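Putative poly(3-hydroxybutyrate) depolymerase LpqC (Bordetella parapertussis 12822, PDB 3D0K) probably hydrolyses ester bonds in poly(3-hydroxybutyrate) or related substrates. Local coordinates at residues V58-V63 with G151-R156; P174-L179 with L231-H236; P180-R185 with G189-G194; L195-L200 with A253-P258. All coordinates share one frame; numbering follows the deposited sequence. Where two conformers were deposited one is given.

Contact 1 of 4, residues V58-V63 with G151-R156; sequences VVQHGV and GQFVHR. With SO4 (sulfate ion), chain E.
Gln60, the last residue of strand 56-60, lies against the ring of Phe153 on helix 149-160 in the core of an alpha/beta-hydrolase-like sheet, where this helix starts within the probable nucleophile elbow (Gly146, Ser148, Gly150). The meeting is one of strand side chain with helix side chain, and its shape depends on two torsions. Gln60 is bent at chi2 (-65°), which folds its amide back over the aromatic ring; the amide and ring planes are 24° apart, stacked. Phe153, its CG anti to the backbone N (chi1 -177°), extends its ring from the helix to the side of Gln60. Gln60 CG then sits 3.8 Å from Phe153 CD1, while Gln60 CD is 3.8 Å from Phe153 CE1. Beside the ring, Val154 CG2 adds a looser touch, 4.2 Å from Gln60 CG. All three residues are buried; Tyr121 meets the Phe153 ring edge-to-face, and Val124 of helix 122-133 packs on it too. The neighbouring Gln152 serves a different end, since its amide is held at both heteroatoms. Gln152 OE1 accepts from Arg156 NH1 at 2.9 Å, with the donor in the carbonyl plane on a lone pair. From the same amide, Gln152 NE2 donates to O1 of a sulfate ion, probably from the crystallisation liquor, at 2.8 Å.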
loop_
_atom_site.group_PDB
_atom_site.type_symbol
_atom_site.label_atom_id
_atom_site.label_comp_id
_atom_site.label_asym_id
_atom_site.label_seq_id
_atom_site.Cartn_x
_atom_site.Cartn_y
_atom_site.Cartn_z
ATOM N N VAL A 58 2.376 7.277 3.088
ATOM C CA VAL A 58 2.042 7.048 1.668
ATOM C C VAL A 58 0.704 6.267 1.734
ATOM O O VAL A 58 0.621 5.268 2.423
ATOM C CB VAL A 58 3.123 6.263 0.960
ATOM C CG1 VAL A 58 2.747 5.962 -0.500
ATOM C CG2 VAL A 58 4.503 7.056 0.989
ATOM N N VAL A 59 -0.321 6.745 1.044
ATOM C CA VAL A 59 -1.650 6.100 1.103
ATOM C C VAL A 59 -2.019 5.607 -0.281
ATOM O O VAL A 59 -2.074 6.417 -1.222
ATOM C CB VAL A 59 -2.694 7.125 1.620
ATOM C CG1 VAL A 59 -4.078 6.576 1.524
ATOM C CG2 VAL A 59 -2.364 7.554 3.049
ATOM N N GLN A 60 -2.312 4.311 -0.435
ATOM C CA GLN A 60 -2.720 3.802 -1.754
ATOM C C GLN A 60 -4.216 3.488 -1.862
ATOM O O GLN A 60 -4.714 2.707 -1.072
ATOM C CB GLN A 60 -1.922 2.583 -2.147
ATOM C CG GLN A 60 -0.416 2.861 -2.334
ATOM C CD GLN A 60 -0.172 3.806 -3.515
ATOM O OE1 GLN A 60 -1.000 3.885 -4.468
ATOM N NE2 GLN A 60 0.951 4.501 -3.483
ATOM N N HIS A 61 -4.861 4.097 -2.852
ATOM C CA HIS A 61 -6.337 4.047 -3.078
ATOM C C HIS A 61 -6.771 2.644 -3.485
ATOM O O HIS A 61 -5.946 1.821 -3.871
ATOM C CB HIS A 61 -6.731 5.082 -4.167
ATOM C CG HIS A 61 -5.958 4.956 -5.469
ATOM N ND1 HIS A 61 -5.942 3.808 -6.235
ATOM C CD2 HIS A 61 -5.176 5.854 -6.132
ATOM C CE1 HIS A 61 -5.188 3.997 -7.306
ATOM N NE2 HIS A 61 -4.735 5.241 -7.275
ATOM N N GLY A 62 -8.072 2.351 -3.427
ATOM C CA GLY A 62 -8.501 1.061 -3.949
ATOM C C GLY A 62 -8.858 1.141 -5.438
ATOM O O GLY A 62 -8.265 1.933 -6.205
ATOM N N VAL A 63 -9.866 0.362 -5.813
ATOM C CA VAL A 63 -10.207 0.079 -7.213
ATOM C C VAL A 63 -10.763 1.309 -7.950
ATOM O O VAL A 63 -10.513 1.486 -9.161
ATOM C CB VAL A 63 -11.167 -1.171 -7.313
ATOM C CG1 VAL A 63 -12.564 -0.855 -6.758
ATOM C CG2 VAL A 63 -11.222 -1.713 -8.772
ATOM N N GLY A 151 -4.314 -2.314 -1.066
ATOM C CA GLY A 151 -3.696 -3.286 -0.134
ATOM C C GLY A 151 -3.106 -4.453 -0.988
ATOM O O GLY A 151 -2.085 -5.058 -0.604
ATOM N N GLN A 152 -3.724 -4.761 -2.137
ATOM C CA GLN A 152 -3.039 -5.664 -3.126
ATOM C C GLN A 152 -1.683 -5.045 -3.563
ATOM O O GLN A 152 -0.655 -5.710 -3.525
ATOM C CB GLN A 152 -3.887 -5.907 -4.331
ATOM C CG GLN A 152 -5.191 -6.623 -4.034
ATOM C CD GLN A 152 -5.911 -6.985 -5.310
ATOM O OE1 GLN A 152 -5.273 -7.323 -6.282
ATOM N NE2 GLN A 152 -7.254 -6.954 -5.294
ATOM N N PHE A 153 -1.704 -3.770 -3.951
ATOM C CA PHE A 153 -0.490 -3.047 -4.366
ATOM C C PHE A 153 0.600 -3.088 -3.293
ATOM O O PHE A 153 1.753 -3.398 -3.593
ATOM C CB PHE A 153 -0.928 -1.605 -4.674
ATOM C CG PHE A 153 0.153 -0.679 -5.197
ATOM C CD1 PHE A 153 1.014 -0.007 -4.308
ATOM C CD2 PHE A 153 0.226 -0.388 -6.564
ATOM C CE1 PHE A 153 1.961 0.876 -4.782
ATOM C CE2 PHE A 153 1.178 0.552 -7.038
ATOM C CZ PHE A 153 2.012 1.178 -6.141
ATOM N N VAL A 154 0.232 -2.770 -2.048
ATOM C CA VAL A 154 1.210 -2.678 -0.977
ATOM C C VAL A 154 1.914 -4.015 -0.676
ATOM O O VAL A 154 3.150 -4.045 -0.542
ATOM C CB VAL A 154 0.568 -2.030 0.278
ATOM C CG1 VAL A 154 1.397 -2.270 1.575
ATOM C CG2 VAL A 154 0.293 -0.552 0.013
ATOM N N HIS A 155 1.151 -5.119 -0.576
ATOM C CA HIS A 155 1.817 -6.410 -0.240
ATOM C C HIS A 155 2.657 -6.943 -1.395
ATOM O O HIS A 155 3.675 -7.590 -1.168
ATOM C CB HIS A 155 0.868 -7.484 0.350
ATOM C CG HIS A 155 -0.004 -8.178 -0.653
ATOM N ND1 HIS A 155 0.318 -9.410 -1.192
ATOM C CD2 HIS A 155 -1.242 -7.877 -1.116
ATOM C CE1 HIS A 155 -0.667 -9.808 -1.998
ATOM N NE2 HIS A 155 -1.602 -8.874 -1.999
ATOM N N ARG A 156 2.273 -6.578 -2.612
ATOM C CA ARG A 156 3.027 -6.998 -3.811
ATOM C C ARG A 156 4.261 -6.092 -3.951
ATOM O O ARG A 156 5.276 -6.537 -4.438
ATOM C CB ARG A 156 2.171 -6.916 -5.056
ATOM C CG ARG A 156 1.076 -8.003 -5.012
ATOM C CD ARG A 156 0.223 -8.058 -6.256
ATOM N NE ARG A 156 -0.788 -9.106 -5.980
ATOM C CZ ARG A 156 -2.080 -9.060 -6.291
ATOM N NH1 ARG A 156 -2.589 -8.039 -6.972
ATOM N NH2 ARG A 156 -2.882 -10.073 -5.940
HETATM S S SO4 E . -10.287 -5.369 -4.276
HETATM O O1 SO4 E . -8.972 -5.408 -3.634
HETATM O O2 SO4 E . -10.156 -6.112 -5.539
HETATM O O3 SO4 E . -11.355 -5.973 -3.531
HETATM O O4 SO4 E . -10.650 -4.046 -4.739
#

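Contact 2 of 4, residues P174-L179 with L231-H236; sequences PGWYTL and LRQGPH. With SO4 (sulfate ion), chain E.
Trp176 and Gln233 bring two irregular backbones to within 7.3 Å, CA to CA, and a type I turn from Leu231 to Gly234 presents Gln233 to the extended chain. What joins them is one side-chain amide paired with the backbone N and O of a single residue, Tyr177: Gln233 NE2 donates to Tyr177 O at 2.8 Å along a nearly straight path (174°), and Tyr177 N donates to Gln233 OE1 at 3.0 Å. Both bonds lie on lone pairs in the respective carbonyl planes, so the amide pairs with Tyr177 much as the backbone of an adjacent strand would, and its rotation is fixed. Extended beyond CG, the Gln233 chain reaches straight across to do so. Three side chains of 174-179 touch the amide. Leu179 comes from the opposite direction, its CG 3.7 Å from Gln233 NE2; Trp176 CE3 is also 3.7 Å from Gln233 NE2, on an oblique approach. Tyr177 turns the edge of its ring to Gln233 OE1. The pairing ties the loop after strand 168-172 to the turn between helices 228-231 and 237-255: Trp176 packs on Ala229 and Ala230 of the former and on Gln152 of helix 149-160, while Tyr177 stacks on Tyr244 of helix 237-255.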
loop_
_atom_site.group_PDB
_atom_site.type_symbol
_atom_site.label_atom_id
_atom_site.label_comp_id
_atom_site.label_asym_id
_atom_site.label_seq_id
_atom_site.Cartn_x
_atom_site.Cartn_y
_atom_site.Cartn_z
ATOM N N PRO A 174 -7.080 -6.333 1.438
ATOM C CA PRO A 174 -6.852 -6.671 0.022
ATOM C C PRO A 174 -7.924 -7.640 -0.504
ATOM O O PRO A 174 -8.313 -8.557 0.239
ATOM C CB PRO A 174 -5.484 -7.406 0.039
ATOM C CG PRO A 174 -4.788 -6.848 1.286
ATOM C CD PRO A 174 -5.918 -6.698 2.292
ATOM N N GLY A 175 -8.328 -7.487 -1.782
ATOM C CA GLY A 175 -9.329 -8.390 -2.384
ATOM C C GLY A 175 -8.784 -9.818 -2.539
ATOM O O GLY A 175 -9.536 -10.770 -2.413
ATOM N N TRP A 176 -7.486 -9.970 -2.810
ATOM C CA TRP A 176 -6.851 -11.293 -2.873
ATOM C C TRP A 176 -5.323 -11.076 -2.845
ATOM O O TRP A 176 -4.869 -9.944 -2.878
ATOM C CB TRP A 176 -7.287 -12.085 -4.138
ATOM C CG TRP A 176 -6.613 -11.675 -5.382
ATOM C CD1 TRP A 176 -6.713 -10.451 -6.013
ATOM C CD2 TRP A 176 -5.735 -12.475 -6.195
ATOM N NE1 TRP A 176 -5.933 -10.454 -7.147
ATOM C CE2 TRP A 176 -5.351 -11.682 -7.303
ATOM C CE3 TRP A 176 -5.273 -13.798 -6.117
ATOM C CZ2 TRP A 176 -4.476 -12.147 -8.311
ATOM C CZ3 TRP A 176 -4.401 -14.277 -7.155
ATOM C CH2 TRP A 176 -4.025 -13.449 -8.215
ATOM N N TYR A 177 -4.557 -12.155 -2.793
ATOM C CA TYR A 177 -3.154 -12.027 -2.430
ATOM C C TYR A 177 -2.274 -12.815 -3.386
ATOM O O TYR A 177 -2.609 -13.918 -3.858
ATOM C CB TYR A 177 -2.922 -12.593 -1.015
ATOM C CG TYR A 177 -3.618 -11.853 0.099
ATOM C CD1 TYR A 177 -2.918 -10.878 0.858
ATOM C CD2 TYR A 177 -4.986 -12.067 0.368
ATOM C CE1 TYR A 177 -3.544 -10.182 1.868
ATOM C CE2 TYR A 177 -5.628 -11.358 1.386
ATOM C CZ TYR A 177 -4.880 -10.425 2.124
ATOM O OH TYR A 177 -5.502 -9.733 3.116
ATOM N N THR A 178 -1.079 -12.286 -3.568
ATOM C CA THR A 178 0.030 -13.066 -4.154
ATOM C C THR A 178 0.568 -13.926 -3.000
ATOM O O THR A 178 1.079 -13.398 -1.987
ATOM C CB THR A 178 1.165 -12.094 -4.561
ATOM O OG1 THR A 178 0.733 -11.312 -5.705
ATOM C CG2 THR A 178 2.404 -12.901 -5.005
ATOM N N LEU A 179 0.505 -15.236 -3.161
ATOM C CA LEU A 179 0.931 -16.119 -2.078
ATOM C C LEU A 179 2.453 -16.232 -2.046
ATOM O O LEU A 179 3.076 -16.153 -3.080
ATOM C CB LEU A 179 0.333 -17.513 -2.314
ATOM C CG LEU A 179 -1.182 -17.489 -2.398
ATOM C CD1 LEU A 179 -1.703 -18.890 -2.816
ATOM C CD2 LEU A 179 -1.733 -17.050 -1.044
ATOM N N LEU A 231 -10.681 -17.135 -5.670
ATOM C CA LEU A 231 -11.688 -18.001 -4.991
ATOM C C LEU A 231 -11.077 -19.046 -4.065
ATOM O O LEU A 231 -11.575 -19.244 -2.955
ATOM C CB LEU A 231 -12.588 -18.661 -6.036
ATOM C CG LEU A 231 -13.471 -17.686 -6.816
ATOM C CD1 LEU A 231 -14.173 -18.467 -7.972
ATOM C CD2 LEU A 231 -14.474 -17.012 -5.862
ATOM N N ARG A 232 -9.964 -19.669 -4.499
ATOM C CA ARG A 232 -9.208 -20.642 -3.711
ATOM C C ARG A 232 -8.741 -20.113 -2.351
ATOM O O ARG A 232 -8.565 -20.883 -1.409
ATOM C CB ARG A 232 -7.963 -21.143 -4.511
ATOM C CG ARG A 232 -8.324 -22.155 -5.582
ATOM C CD ARG A 232 -7.127 -22.866 -6.207
ATOM N NE ARG A 232 -6.310 -22.001 -7.043
ATOM C CZ ARG A 232 -6.521 -21.741 -8.341
ATOM N NH1 ARG A 232 -7.558 -22.250 -8.993
ATOM N NH2 ARG A 232 -5.690 -20.956 -8.987
ATOM N N GLN A 233 -8.536 -18.797 -2.240
ATOM C CA GLN A 233 -8.137 -18.177 -0.982
ATOM C C GLN A 233 -9.298 -17.981 -0.004
ATOM O O GLN A 233 -9.059 -17.742 1.173
ATOM C CB GLN A 233 -7.464 -16.828 -1.277
ATOM C CG GLN A 233 -6.294 -17.064 -2.205
ATOM C CD GLN A 233 -5.470 -15.827 -2.513
ATOM O OE1 GLN A 233 -5.765 -14.735 -2.016
ATOM N NE2 GLN A 233 -4.402 -16.000 -3.332
ATOM N N GLY A 234 -10.541 -18.128 -0.475
ATOM C CA GLY A 234 -11.698 -18.005 0.452
ATOM C C GLY A 234 -12.881 -17.233 -0.119
ATOM O O GLY A 234 -12.772 -16.626 -1.177
ATOM N N PRO A 235 -14.046 -17.287 0.559
ATOM C CA PRO A 235 -15.271 -16.694 -0.028
ATOM C C PRO A 235 -15.364 -15.163 0.006
ATOM O O PRO A 235 -16.204 -14.590 -0.706
ATOM C CB PRO A 235 -16.407 -17.322 0.804
ATOM C CG PRO A 235 -15.740 -17.698 2.119
ATOM C CD PRO A 235 -14.288 -17.972 1.838
ATOM N N HIS A 236 -14.522 -14.508 0.814
ATOM C CA HIS A 236 -14.618 -13.079 1.074
ATOM C C HIS A 236 -13.261 -12.579 1.548
ATOM O O HIS A 236 -12.368 -13.384 1.826
ATOM C CB HIS A 236 -15.759 -12.717 2.069
ATOM C CG HIS A 236 -15.782 -13.555 3.321
ATOM N ND1 HIS A 236 -14.715 -13.620 4.193
ATOM C CD2 HIS A 236 -16.734 -14.382 3.828
ATOM C CE1 HIS A 236 -15.004 -14.456 5.179
ATOM N NE2 HIS A 236 -16.217 -14.942 4.975
HETATM S S SO4 E . -10.287 -5.369 -4.276
HETATM O O1 SO4 E . -8.972 -5.408 -3.634
HETATM O O2 SO4 E . -10.156 -6.112 -5.539
HETATM O O3 SO4 E . -11.355 -5.973 -3.531
HETATM O O4 SO4 E . -10.650 -4.046 -4.739
#

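Contact 3 of 4, residues P180-R185 with G189-G194; sequences PTFEHR and GLDGVG
Phe182 and Leu190 pack against each other in this compact loop, in which the chain turns back on itself after only three intervening residues. Leu190 CB stands over one face of the Phe182 ring, 3.9 Å from its centroid and 16° off the normal, a CH-pi contact set slightly toward the rim. With Phe182 CG beside the backbone N (chi1 -75°), the ring also meets the neighbouring carbonyl, Phe182 CE2 lying 3.3 Å from Leu190 O. Asp191 comes in next to it, its CB against the Phe182 carbonyl oxygen. Arg185 runs past the far end of the turn; bent at chi3 (-69°), it lays one face of its guanidinium over Gly192, whose CA is 3.5 Å from Arg185 NH1. Three backbone bonds link the two segments: Leu190 N donates to Thr181 O at 2.8 Å, Asp191 N to His184 O at 3.0 Å, and Gly189 N to Arg185 O at 3.2 Å. Arg185 and Asp191 form a single beta bridge, and Thr181 OG1 starts an ST turn by accepting from Glu183 N. The whole lies in the long connection between strand 168-172 and helix 197-205, and packs on that helix: Pro180 and Leu190 both touch Leu200, and Phe182 touches Glu197.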
loop_
_atom_site.group_PDB
_atom_site.type_symbol
_atom_site.label_atom_id
_atom_site.label_comp_id
_atom_site.label_asym_id
_atom_site.label_seq_id
_atom_site.Cartn_x
_atom_site.Cartn_y
_atom_site.Cartn_z
ATOM N N PRO A 180 3.035 -16.440 -0.853
ATOM C CA PRO A 180 4.510 -16.418 -0.682
ATOM C C PRO A 180 5.089 -17.786 -1.075
ATOM O O PRO A 180 5.542 -18.569 -0.228
ATOM C CB PRO A 180 4.678 -16.114 0.810
ATOM C CG PRO A 180 3.408 -16.711 1.421
ATOM C CD PRO A 180 2.323 -16.620 0.429
ATOM N N THR A 181 5.088 -18.039 -2.373
ATOM C CA THR A 181 5.531 -19.323 -2.916
ATOM C C THR A 181 5.799 -19.172 -4.401
ATOM O O THR A 181 5.140 -18.405 -5.093
ATOM C CB THR A 181 4.461 -20.450 -2.730
ATOM O OG1 THR A 181 4.947 -21.656 -3.338
ATOM C CG2 THR A 181 3.115 -20.103 -3.399
ATOM N N PHE A 182 6.800 -19.909 -4.870
ATOM C CA PHE A 182 7.160 -19.942 -6.265
ATOM C C PHE A 182 6.361 -21.013 -7.026
ATOM O O PHE A 182 6.587 -21.232 -8.208
ATOM C CB PHE A 182 8.669 -20.120 -6.382
ATOM C CG PHE A 182 9.435 -18.861 -6.065
ATOM C CD1 PHE A 182 9.874 -18.592 -4.776
ATOM C CD2 PHE A 182 9.684 -17.905 -7.075
ATOM C CE1 PHE A 182 10.569 -17.391 -4.488
ATOM C CE2 PHE A 182 10.382 -16.724 -6.812
ATOM C CZ PHE A 182 10.819 -16.449 -5.514
ATOM N N GLU A 183 5.395 -21.639 -6.368
ATOM C CA GLU A 183 4.580 -22.656 -7.062
ATOM C C GLU A 183 3.701 -22.083 -8.196
ATOM O O GLU A 183 3.378 -22.818 -9.132
ATOM C CB GLU A 183 3.669 -23.394 -6.092
ATOM C CG GLU A 183 4.385 -24.318 -5.134
ATOM C CD GLU A 183 3.529 -24.642 -3.909
ATOM O OE1 GLU A 183 3.296 -23.739 -3.034
ATOM O OE2 GLU A 183 3.093 -25.818 -3.835
ATOM N N HIS A 184 3.287 -20.809 -8.074
ATOM C CA HIS A 184 2.360 -20.179 -9.022
ATOM C C HIS A 184 3.008 -18.955 -9.626
ATOM O O HIS A 184 3.825 -18.285 -8.968
ATOM C CB HIS A 184 1.046 -19.788 -8.338
ATOM C CG HIS A 184 0.499 -20.865 -7.469
ATOM N ND1 HIS A 184 0.400 -20.739 -6.097
ATOM C CD2 HIS A 184 0.089 -22.118 -7.765
ATOM C CE1 HIS A 184 -0.086 -21.860 -5.595
ATOM N NE2 HIS A 184 -0.271 -22.714 -6.582
ATOM N N ARG A 185 2.646 -18.679 -10.892
ATOM C CA ARG A 185 3.120 -17.493 -11.577
ATOM C C ARG A 185 2.457 -16.279 -10.938
ATOM O O ARG A 185 1.292 -16.319 -10.542
ATOM C CB ARG A 185 2.732 -17.543 -13.052
ATOM C CG ARG A 185 3.290 -16.371 -13.931
ATOM C CD ARG A 185 3.127 -16.729 -15.422
ATOM N NE ARG A 185 4.058 -17.832 -15.729
ATOM C CZ ARG A 185 5.306 -17.639 -16.184
ATOM N NH1 ARG A 185 5.734 -16.387 -16.419
ATOM N NH2 ARG A 185 6.114 -18.679 -16.433
ATOM N N GLY A 189 1.384 -16.239 -7.369
ATOM C CA GLY A 189 2.578 -16.580 -6.581
ATOM C C GLY A 189 3.727 -15.700 -7.022
ATOM O O GLY A 189 3.490 -14.679 -7.667
ATOM N N LEU A 190 4.969 -16.099 -6.718
ATOM C CA LEU A 190 6.134 -15.279 -7.003
ATOM C C LEU A 190 6.933 -15.728 -8.241
ATOM O O LEU A 190 8.004 -15.174 -8.505
ATOM C CB LEU A 190 7.062 -15.261 -5.782
ATOM C CG LEU A 190 6.414 -14.798 -4.462
ATOM C CD1 LEU A 190 7.351 -15.109 -3.268
ATOM C CD2 LEU A 190 6.041 -13.289 -4.506
ATOM N N ASP A 191 6.430 -16.732 -8.975
ATOM C CA ASP A 191 7.208 -17.322 -10.071
ATOM C C ASP A 191 7.009 -16.499 -11.355
ATOM O O ASP A 191 6.017 -15.778 -11.471
ATOM C CB ASP A 191 6.813 -18.786 -10.318
ATOM C CG ASP A 191 7.954 -19.618 -10.896
ATOM O OD1 ASP A 191 9.127 -19.175 -10.834
ATOM O OD2 ASP A 191 7.685 -20.753 -11.380
ATOM N N GLY A 192 7.981 -16.581 -12.267
ATOM C CA GLY A 192 7.821 -16.061 -13.610
ATOM C C GLY A 192 8.043 -14.562 -13.793
ATOM O O GLY A 192 7.741 -14.021 -14.890
ATOM N N VAL A 193 8.585 -13.899 -12.751
ATOM C CA VAL A 193 8.815 -12.445 -12.768
ATOM C C VAL A 193 10.200 -12.004 -12.300
ATOM O O VAL A 193 10.374 -10.844 -11.933
ATOM C CB VAL A 193 7.733 -11.699 -11.940
ATOM C CG1 VAL A 193 6.447 -11.589 -12.739
ATOM C CG2 VAL A 193 7.525 -12.363 -10.553
ATOM N N GLY A 194 11.174 -12.918 -12.292
ATOM C CA GLY A 194 12.558 -12.601 -11.894
ATOM C C GLY A 194 12.789 -12.319 -10.405
ATOM O O GLY A 194 13.762 -11.655 -10.027
#

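Contact 4 of 4, residues L195-L200 with A253-P258; sequences LTEDHL and AQRGLP
A side-on salt bridge between Glu197 and Arg255, backed by Leu200, joins the first turn of helix 197-205 to the last turn of helix 237-255, near the periphery of the fold. Arg255 uses two nitrogens, one for each carboxylate oxygen of Glu197: Arg255 NE meets Glu197 OE2 at 2.7 Å (166° at the hydrogen), and Arg255 NH2 meets Glu197 OE1 at 3.1 Å. Both oxygens offer their syn lone pairs, and the carboxylate and guanidinium planes are 22° apart, nearly coplanar. A bend at chi2 (-81°) brings the Glu197 carboxylate round to the arginine, whose own chain is extended from CG to NE. Each helix end is capped. Thr196 and His199 form a capping box at the start of helix 197-205, where Thr196 N donates to His199 ND1 at 3.1 Å and His199 N returns a weak bond to Thr196 OG1, and Gly256, with positive phi, closes helix 237-255 in a Schellman motif. An acid at a helix start and a base at a helix end probably also suit the two helix dipoles. Leu200 supplies the apolar part, its CD2 lying over one face of the guanidinium, 3.4 Å from Arg255 CZ. Arg255 NH1 is tied back to Ala251 O, one turn earlier in its own helix.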
loop_
_atom_site.group_PDB
_atom_site.type_symbol
_atom_site.label_atom_id
_atom_site.label_comp_id
_atom_site.label_asym_id
_atom_site.label_seq_id
_atom_site.Cartn_x
_atom_site.Cartn_y
_atom_site.Cartn_z
ATOM N N LEU A 195 11.909 -12.832 -9.559
ATOM C CA LEU A 195 12.071 -12.701 -8.100
ATOM C C LEU A 195 12.896 -13.872 -7.554
ATOM O O LEU A 195 12.998 -14.905 -8.200
ATOM C CB LEU A 195 10.703 -12.661 -7.436
ATOM C CG LEU A 195 9.867 -11.410 -7.754
ATOM C CD1 LEU A 195 8.472 -11.492 -7.115
ATOM C CD2 LEU A 195 10.598 -10.123 -7.359
ATOM N N THR A 196 13.474 -13.715 -6.367
ATOM C CA THR A 196 14.394 -14.748 -5.813
ATOM C C THR A 196 13.951 -15.182 -4.416
ATOM O O THR A 196 13.087 -14.542 -3.817
ATOM C CB THR A 196 15.811 -14.190 -5.687
ATOM O OG1 THR A 196 15.809 -13.151 -4.708
ATOM C CG2 THR A 196 16.301 -13.616 -7.026
ATOM N N GLU A 197 14.540 -16.264 -3.897
ATOM C CA GLU A 197 14.319 -16.648 -2.495
ATOM C C GLU A 197 14.687 -15.548 -1.484
ATOM O O GLU A 197 14.064 -15.449 -0.430
ATOM C CB GLU A 197 14.994 -17.994 -2.155
ATOM C CG GLU A 197 14.166 -19.227 -2.677
ATOM C CD GLU A 197 12.975 -19.632 -1.750
ATOM O OE1 GLU A 197 11.818 -19.635 -2.201
ATOM O OE2 GLU A 197 13.188 -19.979 -0.569
ATOM N N ASP A 198 15.671 -14.713 -1.813
ATOM C CA ASP A 198 15.979 -13.544 -0.988
ATOM C C ASP A 198 14.813 -12.562 -0.886
ATOM O O ASP A 198 14.591 -11.988 0.200
ATOM C CB ASP A 198 17.248 -12.815 -1.483
ATOM C CG ASP A 198 18.534 -13.634 -1.239
ATOM O OD1 ASP A 198 19.641 -13.206 -1.701
ATOM O OD2 ASP A 198 18.455 -14.704 -0.572
ATOM N N HIS A 199 14.076 -12.340 -1.984
ATOM C CA HIS A 199 12.910 -11.435 -1.928
ATOM C C HIS A 199 11.897 -12.019 -0.950
ATOM O O HIS A 199 11.329 -11.304 -0.124
ATOM C CB HIS A 199 12.205 -11.267 -3.292
ATOM C CG HIS A 199 12.930 -10.349 -4.230
ATOM N ND1 HIS A 199 13.700 -10.811 -5.277
ATOM C CD2 HIS A 199 13.027 -8.999 -4.252
ATOM C CE1 HIS A 199 14.236 -9.783 -5.910
ATOM N NE2 HIS A 199 13.856 -8.674 -5.299
ATOM N N LEU A 200 11.673 -13.319 -1.083
ATOM C CA LEU A 200 10.760 -14.030 -0.212
ATOM C C LEU A 200 11.190 -13.967 1.269
ATOM O O LEU A 200 10.343 -13.723 2.150
ATOM C CB LEU A 200 10.591 -15.494 -0.677
ATOM C CG LEU A 200 9.566 -16.268 0.183
ATOM C CD1 LEU A 200 8.196 -15.565 0.356
ATOM C CD2 LEU A 200 9.338 -17.676 -0.339
ATOM N N ALA A 253 8.140 -21.172 8.140
ATOM C CA ALA A 253 8.495 -22.363 8.943
ATOM C C ALA A 253 9.140 -23.475 8.109
ATOM O O ALA A 253 10.026 -24.190 8.619
ATOM C CB ALA A 253 7.280 -22.917 9.682
ATOM N N GLN A 254 8.709 -23.618 6.858
ATOM C CA GLN A 254 9.291 -24.657 5.984
ATOM C C GLN A 254 10.746 -24.317 5.646
ATOM O O GLN A 254 11.548 -25.197 5.282
ATOM C CB GLN A 254 8.457 -24.824 4.710
ATOM C CG GLN A 254 7.094 -25.490 4.947
ATOM C CD GLN A 254 6.078 -25.187 3.865
ATOM O OE1 GLN A 254 6.368 -24.481 2.909
ATOM N NE2 GLN A 254 4.864 -25.721 4.024
ATOM N N ARG A 255 11.077 -23.040 5.810
ATOM C CA ARG A 255 12.392 -22.541 5.510
ATOM C C ARG A 255 13.255 -22.274 6.735
ATOM O O ARG A 255 14.416 -21.897 6.580
ATOM C CB ARG A 255 12.280 -21.270 4.649
ATOM C CG ARG A 255 11.746 -21.565 3.210
ATOM C CD ARG A 255 11.445 -20.250 2.461
ATOM N NE ARG A 255 11.059 -20.472 1.056
ATOM C CZ ARG A 255 9.840 -20.853 0.694
ATOM N NH1 ARG A 255 8.931 -21.077 1.635
ATOM N NH2 ARG A 255 9.536 -21.022 -0.589
ATOM N N GLY A 256 12.666 -22.393 7.919
ATOM C CA GLY A 256 13.332 -22.064 9.175
ATOM C C GLY A 256 13.652 -20.586 9.287
ATOM O O GLY A 256 14.610 -20.223 9.973
ATOM N N LEU A 257 12.862 -19.745 8.607
ATOM C CA LEU A 257 13.053 -18.281 8.562
ATOM C C LEU A 257 12.293 -17.523 9.645
ATOM O O LEU A 257 11.221 -17.961 10.055
ATOM C CB LEU A 257 12.649 -17.678 7.191
ATOM C CG LEU A 257 13.603 -18.005 6.035
ATOM C CD1 LEU A 257 12.936 -17.683 4.715
ATOM C CD2 LEU A 257 15.022 -17.344 6.141
ATOM N N PRO A 258 12.853 -16.372 10.084
ATOM C CA PRO A 258 12.022 -15.477 10.933
ATOM C C PRO A 258 10.755 -14.955 10.198
ATOM O O PRO A 258 10.777 -14.719 8.957
ATOM C CB PRO A 258 12.957 -14.317 11.309
ATOM C CG PRO A 258 14.198 -14.460 10.468
ATOM C CD PRO A 258 14.216 -15.842 9.825
#

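Overall arrangement
These four contacts trace a path from core to periphery. Contact 1, centred about 3 Å from the centre of the chain, joins the central sheet to helix 149-160. About 15 Å away, centre to centre, contact 2 meets it through Arg156 and Thr178, and both touch the same sulfate. Contact 3 is nested in the loop that contact 2 closes, and contact 4 lies about 13 Å from it, centre to centre, with Phe182 against Thr196 O. Segments of contacts 2 and 4 alternate in sequence: 231-236 leads into helix 237-255 and 253-258 ends it. The long connection after strand 168-172 is thus anchored beside the helix of the probable nucleophile and at the start of helix 237-255, whose other end holds helix 197-205.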